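PDB 3DWO: probable outer membrane protein, which probably carries long-chain fatty acids or other hydrophobic compounds across the outer membrane, as channels of the FadL family do. Local coordinates for residues A52-K57 against A91-W96; A358-P363 against R378-L383; Y401-V406 against T429-V434. All blocks are in the same frame, centred on the assembly; numbering follows the deposited sequence.

Contact 1 of 3, residues A52-K57 against A91-W96. With C8E ((hydroxyethyloxy)tri(ethyloxy)octane), chain E.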
loop_
_atom_site.group_PDB
_atom_site.type_symbol
_atom_site.label_atom_id
_atom_site.label_comp_id
_atom_site.label_asym_id
_atom_site.label_seq_id
_atom_site.Cartn_x
_atom_site.Cartn_y
_atom_site.Cartn_z
ATOM N N ALA A 52 11.223 6.067 -2.886
ATOM C CA ALA A 52 10.166 5.970 -3.875
ATOM C C ALA A 52 9.623 7.342 -4.206
ATOM O O ALA A 52 9.223 8.100 -3.322
ATOM C CB ALA A 52 9.058 5.079 -3.366
ATOM N N ASP A 53 9.630 7.650 -5.496
ATOM C CA ASP A 53 9.142 8.916 -5.999
ATOM C C ASP A 53 7.877 8.614 -6.785
ATOM O O ASP A 53 7.929 7.999 -7.849
ATOM C CB ASP A 53 10.200 9.559 -6.895
ATOM C CG ASP A 53 9.709 10.824 -7.548
ATOM O OD1 ASP A 53 9.043 11.624 -6.858
ATOM O OD2 ASP A 53 9.991 11.020 -8.749
ATOM N N ILE A 54 6.744 9.047 -6.241
ATOM C CA ILE A 54 5.446 8.802 -6.852
ATOM C C ILE A 54 4.754 10.091 -7.275
ATOM O O ILE A 54 4.611 11.026 -6.488
ATOM C CB ILE A 54 4.520 8.034 -5.879
ATOM C CG1 ILE A 54 5.252 6.807 -5.320
ATOM C CG2 ILE A 54 3.247 7.619 -6.590
ATOM C CD1 ILE A 54 5.776 5.842 -6.374
ATOM N N ASP A 55 4.317 10.119 -8.529
ATOM C CA ASP A 55 3.649 11.277 -9.101
ATOM C C ASP A 55 2.173 10.948 -9.281
ATOM O O ASP A 55 1.836 9.935 -9.891
ATOM C CB ASP A 55 4.262 11.591 -10.461
ATOM C CG ASP A 55 3.960 12.991 -10.925
ATOM O OD1 ASP A 55 4.640 13.927 -10.451
ATOM O OD2 ASP A 55 3.044 13.159 -11.754
ATOM N N ILE A 56 1.296 11.806 -8.767
ATOM C CA ILE A 56 -0.147 11.586 -8.881
ATOM C C ILE A 56 -0.875 12.864 -9.284
ATOM O O ILE A 56 -0.685 13.915 -8.665
ATOM C CB ILE A 56 -0.765 11.121 -7.538
ATOM C CG1 ILE A 56 -0.072 9.860 -7.036
ATOM C CG2 ILE A 56 -2.254 10.870 -7.720
ATOM C CD1 ILE A 56 -0.433 9.497 -5.594
ATOM N N LYS A 57 -1.715 12.769 -10.308
ATOM C CA LYS A 57 -2.472 13.919 -10.779
ATOM C C LYS A 57 -3.877 13.549 -11.250
ATOM O O LYS A 57 -4.145 12.413 -11.637
ATOM C CB LYS A 57 -1.740 14.607 -11.932
ATOM C CG LYS A 57 -0.457 15.313 -11.550
ATOM C CD LYS A 57 0.147 15.954 -12.788
ATOM C CE LYS A 57 1.540 16.518 -12.525
ATOM N NZ LYS A 57 2.154 17.005 -13.798
ATOM N N ALA A 91 -0.442 15.435 -6.095
ATOM C CA ALA A 91 -0.767 14.725 -4.861
ATOM C C ALA A 91 0.226 13.627 -4.485
ATOM O O ALA A 91 0.035 12.921 -3.487
ATOM C CB ALA A 91 -2.181 14.135 -4.974
ATOM N N GLY A 92 1.283 13.493 -5.283
ATOM C CA GLY A 92 2.301 12.488 -5.038
ATOM C C GLY A 92 3.226 12.791 -3.871
ATOM O O GLY A 92 3.036 13.773 -3.146
ATOM N N PHE A 93 4.247 11.954 -3.707
ATOM C CA PHE A 93 5.201 12.105 -2.618
ATOM C C PHE A 93 6.544 11.466 -2.943
ATOM O O PHE A 93 6.743 10.877 -4.004
ATOM C CB PHE A 93 4.668 11.412 -1.366
ATOM C CG PHE A 93 4.372 9.948 -1.577
ATOM C CD1 PHE A 93 3.176 9.543 -2.171
ATOM C CD2 PHE A 93 5.312 8.978 -1.241
ATOM C CE1 PHE A 93 2.921 8.189 -2.429
ATOM C CE2 PHE A 93 5.069 7.625 -1.494
ATOM C CZ PHE A 93 3.870 7.231 -2.090
ATOM N N GLY A 94 7.450 11.593 -1.984
ATOM C CA GLY A 94 8.770 11.009 -2.057
ATOM C C GLY A 94 8.896 10.417 -0.667
ATOM O O GLY A 94 8.564 11.092 0.311
ATOM N N ALA A 95 9.338 9.170 -0.553
ATOM C CA ALA A 95 9.470 8.551 0.762
ATOM C C ALA A 95 10.633 7.575 0.856
ATOM O O ALA A 95 11.052 6.986 -0.138
ATOM C CB ALA A 95 8.175 7.841 1.130
ATOM N N TRP A 96 11.157 7.416 2.065
ATOM C CA TRP A 96 12.249 6.485 2.299
ATOM C C TRP A 96 11.659 5.207 2.875
ATOM O O TRP A 96 10.762 5.260 3.711
ATOM C CB TRP A 96 13.256 7.063 3.296
ATOM C CG TRP A 96 13.979 8.257 2.787
ATOM C CD1 TRP A 96 13.627 9.562 2.952
ATOM C CD2 TRP A 96 15.152 8.256 1.970
ATOM N NE1 TRP A 96 14.509 10.379 2.283
ATOM C CE2 TRP A 96 15.456 9.601 1.672
ATOM C CE3 TRP A 96 15.977 7.244 1.458
ATOM C CZ2 TRP A 96 16.552 9.964 0.881
ATOM C CZ3 TRP A 96 17.068 7.602 0.671
ATOM C CH2 TRP A 96 17.344 8.953 0.391
HETATM C C1 C8E E . 5.012 6.667 3.953
HETATM C C2 C8E E . 4.329 6.401 2.695
HETATM C C3 C8E E . 4.344 5.000 2.285
HETATM C C4 C8E E . 5.425 4.835 1.330
HETATM C C5 C8E E . 4.938 4.023 0.196
HETATM C C6 C8E E . 6.059 3.462 -0.524
HETATM C C7 C8E E . 5.376 2.950 -1.693
HETATM C C8 C8E E . 6.176 3.294 -2.875
HETATM O O9 C8E E . 6.144 2.671 -4.140
HETATM C C10 C8E E . 6.459 1.299 -4.256
HETATM C C11 C8E E . 6.308 1.003 -5.716
HETATM O O12 C8E E . 4.984 1.337 -6.177
HETATM C C13 C8E E . 4.831 1.418 -7.623
HETATM C C14 C8E E . 3.836 2.343 -8.392
HETATM O O15 C8E E . 3.572 3.771 -8.284
HETATM C C16 C8E E . 2.533 4.032 -7.319
HETATM C C17 C8E E . 1.110 4.052 -7.902
HETATM O O18 C8E E . 0.348 5.263 -8.075
HETATM C C19 C8E E . -0.457 5.582 -6.905
HETATM C C20 C8E E . -2.029 5.563 -6.900
HETATM O O21 C8E E . -2.697 4.474 -6.256
#
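Phe-93 and Ile-54, a hydrogen-bonded antiparallel pair, form the tight part of this strand pairing. Phe-93 takes the crowded first torsion, with CG between the backbone N and the carbonyl carbon (chi1 57°), so its ring lies alongside Ile-54. CB of Ile-54 sits over one ring face, a CH-pi contact 4.1 Å from the Phe-93 centroid, and CG1 of Ile-54 reaches CZ of Phe-93 at 3.5 Å. The backbone is equally close: Ile-54 N binds Phe-93 O at 2.9 Å and nearly straight (167°), and Gly-92, without a side chain, brings its CA to 3.1 Å from Ile-54 O. On this apolar face a detergent, C8E of chain E, runs past CB of Ala-52 (3.4 Å to C8) and CD1 of Ile-54.

The face of Asp-53 and Gly-94 is looser. Gly-94 is exposed, and across the pair OD1 of Asp-53 comes no nearer than 3.7 Å to Phe-93 O. The carboxylate turns instead to Gln-433, while that of Asp-55 forms a salt bridge with Lys-431. Strand 423-441 thus continues the barrel wall beyond 52-57, whereas strand 110-125 flanks the other segment, its Met-122 and Arg-123 packing on Phe-93.

Contact 2 of 3, residues A358-P363 against R378-L383. With C8E ((hydroxyethyloxy)tri(ethyloxy)octane), chain F; C8E ((hydroxyethyloxy)tri(ethyloxy)octane), chain E.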
loop_
_atom_site.group_PDB
_atom_site.type_symbol
_atom_site.label_atom_id
_atom_site.label_comp_id
_atom_site.label_asym_id
_atom_site.label_seq_id
_atom_site.Cartn_x
_atom_site.Cartn_y
_atom_site.Cartn_z
ATOM N N ALA A 358 7.922 -6.565 -14.850
ATOM C CA ALA A 358 6.808 -7.221 -14.187
ATOM C C ALA A 358 5.476 -6.589 -14.561
ATOM O O ALA A 358 5.410 -5.431 -14.965
ATOM C CB ALA A 358 7.010 -7.176 -12.663
ATOM N N TYR A 359 4.418 -7.378 -14.449
ATOM C CA TYR A 359 3.077 -6.901 -14.731
ATOM C C TYR A 359 2.335 -7.026 -13.413
ATOM O O TYR A 359 2.290 -8.101 -12.822
ATOM C CB TYR A 359 2.412 -7.751 -15.809
ATOM C CG TYR A 359 0.917 -7.564 -15.872
ATOM C CD1 TYR A 359 0.054 -8.576 -15.452
ATOM C CD2 TYR A 359 0.362 -6.363 -16.304
ATOM C CE1 TYR A 359 -1.323 -8.398 -15.456
ATOM C CE2 TYR A 359 -1.022 -6.173 -16.313
ATOM C CZ TYR A 359 -1.855 -7.196 -15.884
ATOM O OH TYR A 359 -3.221 -7.015 -15.866
ATOM N N ASP A 360 1.759 -5.922 -12.955
ATOM C CA ASP A 360 1.066 -5.901 -11.678
ATOM C C ASP A 360 -0.350 -5.338 -11.792
ATOM O O ASP A 360 -0.532 -4.159 -12.084
ATOM C CB ASP A 360 1.904 -5.073 -10.701
ATOM C CG ASP A 360 1.452 -5.215 -9.270
ATOM O OD1 ASP A 360 1.151 -6.348 -8.839
ATOM O OD2 ASP A 360 1.417 -4.186 -8.568
ATOM N N GLN A 361 -1.349 -6.188 -11.554
ATOM C CA GLN A 361 -2.748 -5.770 -11.643
ATOM C C GLN A 361 -3.202 -4.964 -10.442
ATOM O O GLN A 361 -2.866 -5.287 -9.306
ATOM C CB GLN A 361 -3.684 -6.973 -11.741
ATOM C CG GLN A 361 -3.550 -7.829 -12.961
ATOM C CD GLN A 361 -4.614 -8.901 -12.984
ATOM O OE1 GLN A 361 -4.887 -9.536 -11.966
ATOM N NE2 GLN A 361 -5.222 -9.113 -14.146
ATOM N N THR A 362 -3.993 -3.928 -10.698
ATOM C CA THR A 362 -4.522 -3.110 -9.622
ATOM C C THR A 362 -5.771 -3.802 -9.093
ATOM O O THR A 362 -6.524 -4.398 -9.862
ATOM C CB THR A 362 -4.925 -1.717 -10.119
ATOM O OG1 THR A 362 -5.457 -0.962 -9.024
ATOM C CG2 THR A 362 -5.989 -1.825 -11.220
ATOM N N PRO A 363 -5.992 -3.757 -7.769
ATOM C CA PRO A 363 -7.174 -4.388 -7.173
ATOM C C PRO A 363 -8.383 -3.450 -7.212
ATOM O O PRO A 363 -9.507 -3.849 -6.899
ATOM C CB PRO A 363 -6.719 -4.687 -5.748
ATOM C CG PRO A 363 -5.837 -3.516 -5.452
ATOM C CD PRO A 363 -5.017 -3.387 -6.725
ATOM N N ARG A 378 0.054 -1.858 -13.546
ATOM C CA ARG A 378 1.379 -1.270 -13.729
ATOM C C ARG A 378 2.336 -2.203 -14.452
ATOM O O ARG A 378 2.211 -3.427 -14.385
ATOM C CB ARG A 378 2.051 -0.925 -12.391
ATOM C CG ARG A 378 1.237 -0.151 -11.374
ATOM C CD ARG A 378 0.385 -1.076 -10.527
ATOM N NE ARG A 378 -0.131 -0.390 -9.347
ATOM C CZ ARG A 378 0.607 -0.077 -8.286
ATOM N NH1 ARG A 378 1.894 -0.394 -8.253
ATOM N NH2 ARG A 378 0.061 0.559 -7.258
ATOM N N TYR A 379 3.293 -1.604 -15.150
ATOM C CA TYR A 379 4.340 -2.355 -15.818
ATOM C C TYR A 379 5.595 -1.903 -15.078
ATOM O O TYR A 379 5.820 -0.704 -14.914
ATOM C CB TYR A 379 4.465 -1.979 -17.296
ATOM C CG TYR A 379 3.654 -2.831 -18.244
ATOM C CD1 TYR A 379 3.524 -4.206 -18.047
ATOM C CD2 TYR A 379 3.054 -2.269 -19.368
ATOM C CE1 TYR A 379 2.814 -4.996 -18.945
ATOM C CE2 TYR A 379 2.344 -3.048 -20.275
ATOM C CZ TYR A 379 2.227 -4.408 -20.057
ATOM O OH TYR A 379 1.515 -5.173 -20.952
ATOM N N PHE A 380 6.394 -2.851 -14.611
ATOM C CA PHE A 380 7.619 -2.517 -13.896
ATOM C C PHE A 380 8.834 -2.834 -14.765
ATOM O O PHE A 380 8.916 -3.914 -15.360
ATOM C CB PHE A 380 7.927 -3.316 -12.594
ATOM C CG PHE A 380 7.130 -2.966 -11.450
ATOM C CD1 PHE A 380 7.741 -2.733 -10.220
ATOM C CD2 PHE A 380 5.739 -2.971 -11.514
ATOM C CE1 PHE A 380 6.978 -2.507 -9.071
ATOM C CE2 PHE A 380 4.968 -2.747 -10.369
ATOM C CZ PHE A 380 5.591 -2.515 -9.145
ATOM N N ALA A 381 9.761 -1.885 -14.846
ATOM C CA ALA A 381 10.992 -2.057 -15.615
ATOM C C ALA A 381 12.153 -1.750 -14.672
ATOM O O ALA A 381 12.266 -0.629 -14.172
ATOM C CB ALA A 381 11.011 -1.101 -16.810
ATOM N N SER A 382 13.012 -2.738 -14.430
ATOM C CA SER A 382 14.134 -2.554 -13.511
ATOM C C SER A 382 15.512 -2.896 -14.070
ATOM O O SER A 382 15.655 -3.765 -14.934
ATOM C CB SER A 382 13.928 -3.401 -12.249
ATOM O OG SER A 382 12.670 -3.164 -11.644
ATOM N N LEU A 383 16.518 -2.208 -13.534
ATOM C CA LEU A 383 17.921 -2.416 -13.885
ATOM C C LEU A 383 18.675 -2.443 -12.558
ATOM O O LEU A 383 18.364 -1.665 -11.656
ATOM C CB LEU A 383 18.448 -1.265 -14.747
ATOM C CG LEU A 383 17.889 -1.137 -16.162
ATOM C CD1 LEU A 383 18.503 0.088 -16.823
ATOM C CD2 LEU A 383 18.201 -2.398 -16.965
HETATM C C2 C8E F . 5.654 1.222 -21.134
HETATM C C3 C8E F . 4.399 1.172 -21.884
HETATM C C4 C8E F . 3.468 2.090 -21.237
HETATM C C5 C8E F . 2.163 1.391 -21.017
HETATM C C6 C8E F . 1.447 1.930 -19.860
HETATM C C7 C8E F . 1.690 0.881 -18.872
HETATM C C8 C8E F . 0.446 0.553 -18.130
HETATM O O9 C8E F . -0.011 -0.750 -17.780
HETATM C C10 C8E F . -0.285 -1.676 -18.815
HETATM C C11 C8E F . -0.722 -2.946 -18.143
HETATM C C1 C8E E . 5.012 6.667 3.953
HETATM C C2 C8E E . 4.329 6.401 2.695
HETATM C C3 C8E E . 4.344 5.000 2.285
HETATM C C4 C8E E . 5.425 4.835 1.330
HETATM C C5 C8E E . 4.938 4.023 0.196
HETATM C C6 C8E E . 6.059 3.462 -0.524
HETATM C C7 C8E E . 5.376 2.950 -1.693
HETATM C C8 C8E E . 6.176 3.294 -2.875
HETATM O O9 C8E E . 6.144 2.671 -4.140
HETATM C C10 C8E E . 6.459 1.299 -4.256
HETATM C C11 C8E E . 6.308 1.003 -5.716
HETATM O O12 C8E E . 4.984 1.337 -6.177
HETATM C C13 C8E E . 4.831 1.418 -7.623
HETATM C C14 C8E E . 3.836 2.343 -8.392
HETATM O O15 C8E E . 3.572 3.771 -8.284
HETATM C C16 C8E E . 2.533 4.032 -7.319
HETATM C C17 C8E E . 1.110 4.052 -7.902
HETATM O O18 C8E E . 0.348 5.263 -8.075
HETATM C C19 C8E E . -0.457 5.582 -6.905
HETATM C C20 C8E E . -2.029 5.563 -6.900
HETATM O O21 C8E E . -2.697 4.474 -6.256
#
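Arg-378 and Asp-360 face each other as a hydrogen-bonded antiparallel pair: Asp-360 N binds Arg-378 O at 2.9 Å and Arg-378 N binds Asp-360 O at 2.8 Å. The arginine CB lies 4.2 Å from Asp-360 O, and CG, anti to the carbonyl carbon, packs on Val-406 of the next strand. A bend at chi2 (85°) lays CD beside the partner strand, 3.6 Å from Asp-360 O, and NE leads on to the guanidinium. There C14 of the chain E C8E approaches CZ and NH1 (3.4 Å from NH1), and C17 lies over one guanidinium face. NH1 also stands 3.8 Å from Asp-360 OD2, a long salt bridge: OD2 lies well out of the guanidinium plane, so no N-H points at it and only the charges act.

On the other face of the sheet the rings of Tyr-359 and Tyr-379 cross obliquely, CD2 of Tyr-359 lying 3.9 Å from CE1 of Tyr-379. A second detergent, C8E of chain F, puts C11 over the face of Tyr-379 and at the edge of Tyr-359, and C10 3.3 Å from Tyr-379 CE2.

Both faces thus meet a C8E, one at a charged guanidinium, the other at tyrosine rings. Asp-375, paired with NH2, is the stronger partner of Arg-378; Asp-360 adds only a long charge interaction and takes a weak hydrogen bond from Ala-1 N.

Contact 3 of 3, residues Y401-V406 against T429-V434. With C8E ((hydroxyethyloxy)tri(ethyloxy)octane), chain E; C8E ((hydroxyethyloxy)tri(ethyloxy)octane), chain F.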
loop_
_atom_site.group_PDB
_atom_site.type_symbol
_atom_site.label_atom_id
_atom_site.label_comp_id
_atom_site.label_asym_id
_atom_site.label_seq_id
_atom_site.Cartn_x
_atom_site.Cartn_y
_atom_site.Cartn_z
ATOM N N TYR A 401 17.406 0.637 -10.008
ATOM C CA TYR A 401 16.519 1.700 -10.438
ATOM C C TYR A 401 15.322 0.978 -11.003
ATOM O O TYR A 401 15.473 0.005 -11.736
ATOM C CB TYR A 401 17.128 2.561 -11.541
ATOM C CG TYR A 401 16.137 3.577 -12.072
ATOM C CD1 TYR A 401 15.692 4.632 -11.270
ATOM C CD2 TYR A 401 15.595 3.451 -13.350
ATOM C CE1 TYR A 401 14.730 5.533 -11.729
ATOM C CE2 TYR A 401 14.630 4.348 -13.816
ATOM C CZ TYR A 401 14.204 5.385 -13.001
ATOM O OH TYR A 401 13.258 6.272 -13.459
ATOM N N SER A 402 14.133 1.446 -10.660
ATOM C CA SER A 402 12.929 0.813 -11.155
ATOM C C SER A 402 11.881 1.857 -11.510
ATOM O O SER A 402 11.595 2.763 -10.729
ATOM C CB SER A 402 12.381 -0.157 -10.108
ATOM O OG SER A 402 11.244 -0.832 -10.603
ATOM N N ARG A 403 11.327 1.734 -12.709
ATOM C CA ARG A 403 10.307 2.652 -13.174
ATOM C C ARG A 403 8.992 1.889 -13.256
ATOM O O ARG A 403 8.951 0.754 -13.722
ATOM C CB ARG A 403 10.678 3.219 -14.550
ATOM C CG ARG A 403 9.538 3.936 -15.253
ATOM C CD ARG A 403 8.992 5.093 -14.418
ATOM N NE ARG A 403 7.677 5.551 -14.878
ATOM C CZ ARG A 403 7.453 6.137 -16.050
ATOM N NH1 ARG A 403 8.455 6.347 -16.896
ATOM N NH2 ARG A 403 6.223 6.507 -16.382
ATOM N N GLN A 404 7.923 2.513 -12.782
ATOM C CA GLN A 404 6.612 1.893 -12.817
ATOM C C GLN A 404 5.703 2.709 -13.721
ATOM O O GLN A 404 5.420 3.880 -13.443
ATOM C CB GLN A 404 6.000 1.816 -11.415
ATOM C CG GLN A 404 6.782 0.976 -10.405
ATOM C CD GLN A 404 8.012 1.684 -9.864
ATOM O OE1 GLN A 404 7.937 2.835 -9.430
ATOM N NE2 GLN A 404 9.153 0.997 -9.879
ATOM N N PHE A 405 5.265 2.091 -14.813
ATOM C CA PHE A 405 4.369 2.747 -15.750
ATOM C C PHE A 405 2.958 2.319 -15.381
ATOM O O PHE A 405 2.603 1.149 -15.513
ATOM C CB PHE A 405 4.668 2.326 -17.192
ATOM C CG PHE A 405 6.086 2.579 -17.623
ATOM C CD1 PHE A 405 7.081 1.631 -17.388
ATOM C CD2 PHE A 405 6.429 3.771 -18.259
ATOM C CE1 PHE A 405 8.400 1.866 -17.784
ATOM C CE2 PHE A 405 7.742 4.016 -18.659
ATOM C CZ PHE A 405 8.729 3.063 -18.422
ATOM N N VAL A 406 2.163 3.273 -14.913
ATOM C CA VAL A 406 0.789 3.008 -14.507
ATOM C C VAL A 406 -0.141 3.510 -15.595
ATOM O O VAL A 406 0.031 4.615 -16.097
ATOM C CB VAL A 406 0.453 3.746 -13.193
ATOM C CG1 VAL A 406 -0.919 3.326 -12.689
ATOM C CG2 VAL A 406 1.525 3.459 -12.152
ATOM N N THR A 429 -3.620 10.214 -13.426
ATOM C CA THR A 429 -2.407 9.839 -14.115
ATOM C C THR A 429 -1.350 9.721 -13.035
ATOM O O THR A 429 -1.146 10.652 -12.254
ATOM C CB THR A 429 -1.975 10.905 -15.130
ATOM O OG1 THR A 429 -2.938 10.973 -16.189
ATOM C CG2 THR A 429 -0.616 10.551 -15.714
ATOM N N SER A 430 -0.694 8.568 -12.986
ATOM C CA SER A 430 0.334 8.318 -11.991
ATOM C C SER A 430 1.603 7.803 -12.624
ATOM O O SER A 430 1.583 7.221 -13.701
ATOM C CB SER A 430 -0.160 7.302 -10.958
ATOM O OG SER A 430 -1.232 7.844 -10.207
ATOM N N LYS A 431 2.709 8.023 -11.929
ATOM C CA LYS A 431 4.021 7.594 -12.381
ATOM C C LYS A 431 4.821 7.263 -11.139
ATOM O O LYS A 431 4.652 7.897 -10.098
ATOM C CB LYS A 431 4.706 8.718 -13.159
ATOM C CG LYS A 431 4.153 8.916 -14.556
ATOM C CD LYS A 431 4.123 10.382 -14.989
ATOM C CE LYS A 431 5.420 11.119 -14.675
ATOM N NZ LYS A 431 5.412 11.678 -13.294
ATOM N N GLY A 432 5.686 6.264 -11.240
ATOM C CA GLY A 432 6.482 5.899 -10.093
ATOM C C GLY A 432 7.887 5.481 -10.459
ATOM O O GLY A 432 8.134 4.943 -11.539
ATOM N N GLN A 433 8.822 5.752 -9.559
ATOM C CA GLN A 433 10.193 5.350 -9.782
ATOM C C GLN A 433 10.828 5.124 -8.424
ATOM O O GLN A 433 10.507 5.821 -7.456
ATOM C CB GLN A 433 10.943 6.403 -10.600
ATOM C CG GLN A 433 11.338 7.663 -9.882
ATOM C CD GLN A 433 11.913 8.683 -10.848
ATOM O OE1 GLN A 433 12.600 8.322 -11.811
ATOM N NE2 GLN A 433 11.641 9.961 -10.600
ATOM N N VAL A 434 11.700 4.124 -8.351
ATOM C CA VAL A 434 12.367 3.773 -7.107
ATOM C C VAL A 434 13.879 3.661 -7.286
ATOM O O VAL A 434 14.366 3.120 -8.281
ATOM C CB VAL A 434 11.831 2.422 -6.558
ATOM C CG1 VAL A 434 12.466 2.112 -5.201
ATOM C CG2 VAL A 434 10.305 2.464 -6.441
HETATM C C1 C8E E . 5.012 6.667 3.953
HETATM C C2 C8E E . 4.329 6.401 2.695
HETATM C C3 C8E E . 4.344 5.000 2.285
HETATM C C4 C8E E . 5.425 4.835 1.330
HETATM C C5 C8E E . 4.938 4.023 0.196
HETATM C C6 C8E E . 6.059 3.462 -0.524
HETATM C C7 C8E E . 5.376 2.950 -1.693
HETATM C C8 C8E E . 6.176 3.294 -2.875
HETATM O O9 C8E E . 6.144 2.671 -4.140
HETATM C C10 C8E E . 6.459 1.299 -4.256
HETATM C C11 C8E E . 6.308 1.003 -5.716
HETATM O O12 C8E E . 4.984 1.337 -6.177
HETATM C C13 C8E E . 4.831 1.418 -7.623
HETATM C C14 C8E E . 3.836 2.343 -8.392
HETATM O O15 C8E E . 3.572 3.771 -8.284
HETATM C C16 C8E E . 2.533 4.032 -7.319
HETATM C C17 C8E E . 1.110 4.052 -7.902
HETATM O O18 C8E E . 0.348 5.263 -8.075
HETATM C C19 C8E E . -0.457 5.582 -6.905
HETATM C C20 C8E E . -2.029 5.563 -6.900
HETATM O O21 C8E E . -2.697 4.474 -6.256
HETATM C C2 C8E F . 5.654 1.222 -21.134
HETATM C C3 C8E F . 4.399 1.172 -21.884
HETATM C C4 C8E F . 3.468 2.090 -21.237
HETATM C C5 C8E F . 2.163 1.391 -21.017
HETATM C C6 C8E F . 1.447 1.930 -19.860
HETATM C C7 C8E F . 1.690 0.881 -18.872
HETATM C C8 C8E F . 0.446 0.553 -18.130
HETATM O O9 C8E F . -0.011 -0.750 -17.780
HETATM C C10 C8E F . -0.285 -1.676 -18.815
HETATM C C11 C8E F . -0.722 -2.946 -18.143
HETATM O O HOH W 1 3.079 6.074 -15.793
#
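The beta hairpin of strands 395-411 and 423-441, part of the wall of this FadL-type barrel, holds the contact. Its backbone ladder pairs Ser-402 with Val-434 and Gln-404 with Gly-432. The bond from Gln-404 N to Gly-432 O is short (2.7 Å) and almost straight at 173°, yet the donor lies above the carbonyl plane; the return bond, Gly-432 N to Gln-404 O, is longer at 3.3 Å.

On the face of Tyr-401, Arg-403 and Gln-433, the tyrosine ring extends with CG anti to the backbone N and crosses Gln-433 obliquely. Its OH donates to Gln-433 OE1 at 2.7 Å, the oxygen lying in the ring plane at the ring's edge, while the amide is turned 65° from that ring. Arg-403 bends at chi2 (58°) toward the other strand, and CD comes to 3.0 Å from Gly-432 O. NE makes a weak bond to Gln-404 O. NH2 donates to a water that also accepts from Val-406 N and donates to Ser-430 O at 2.8 Å, so one water bridges the strands where direct pairing loosens. Phe-405 CE2 lies over one face of the Arg-403 guanidinium, toward its rim; one face of the Phe-405 ring meets Arg-403 CG, the opposite face C2 of the chain F C8E.

The reverse face is lined by the chain E C8E: its C13 touches Gln-404 CG at 3.4 Å, and its ether O18 is 3.6 Å from Ser-430 CB.

Helix 10-14 packs against this side through Trp-13, which touches Ser-402, Gln-404 and Val-434. Strand 378-388 flanks 401-406, with Ser-382 bonding the Ser-402 hydroxyl, and strand 44-63 borders 429-434, its Ile-56 touching Ser-430 and its Asn-50 touching Val-434.

Overall arrangement
From the N terminus, contact 1 comes first along the chain, bringing 91-96 back to 52-57 across 33 intervening residues. Much later contact 2 closes the 14-residue connection between strands 351-360 and 378-388, and contact 3 then closes the last hairpin, 401-406 with 429-434. The three follow in series; none nests in or crosses another. In space contact 3 lies in the middle. Strand 378-388 runs beside 395-411, and 423-441 beside 44-63, so the C-terminal strand meets the first one, the seam that closes a barrel. Contacts 1 and 2 do not touch, their nearest atoms being about 8 Å apart, but the chain E detergent reaches all three.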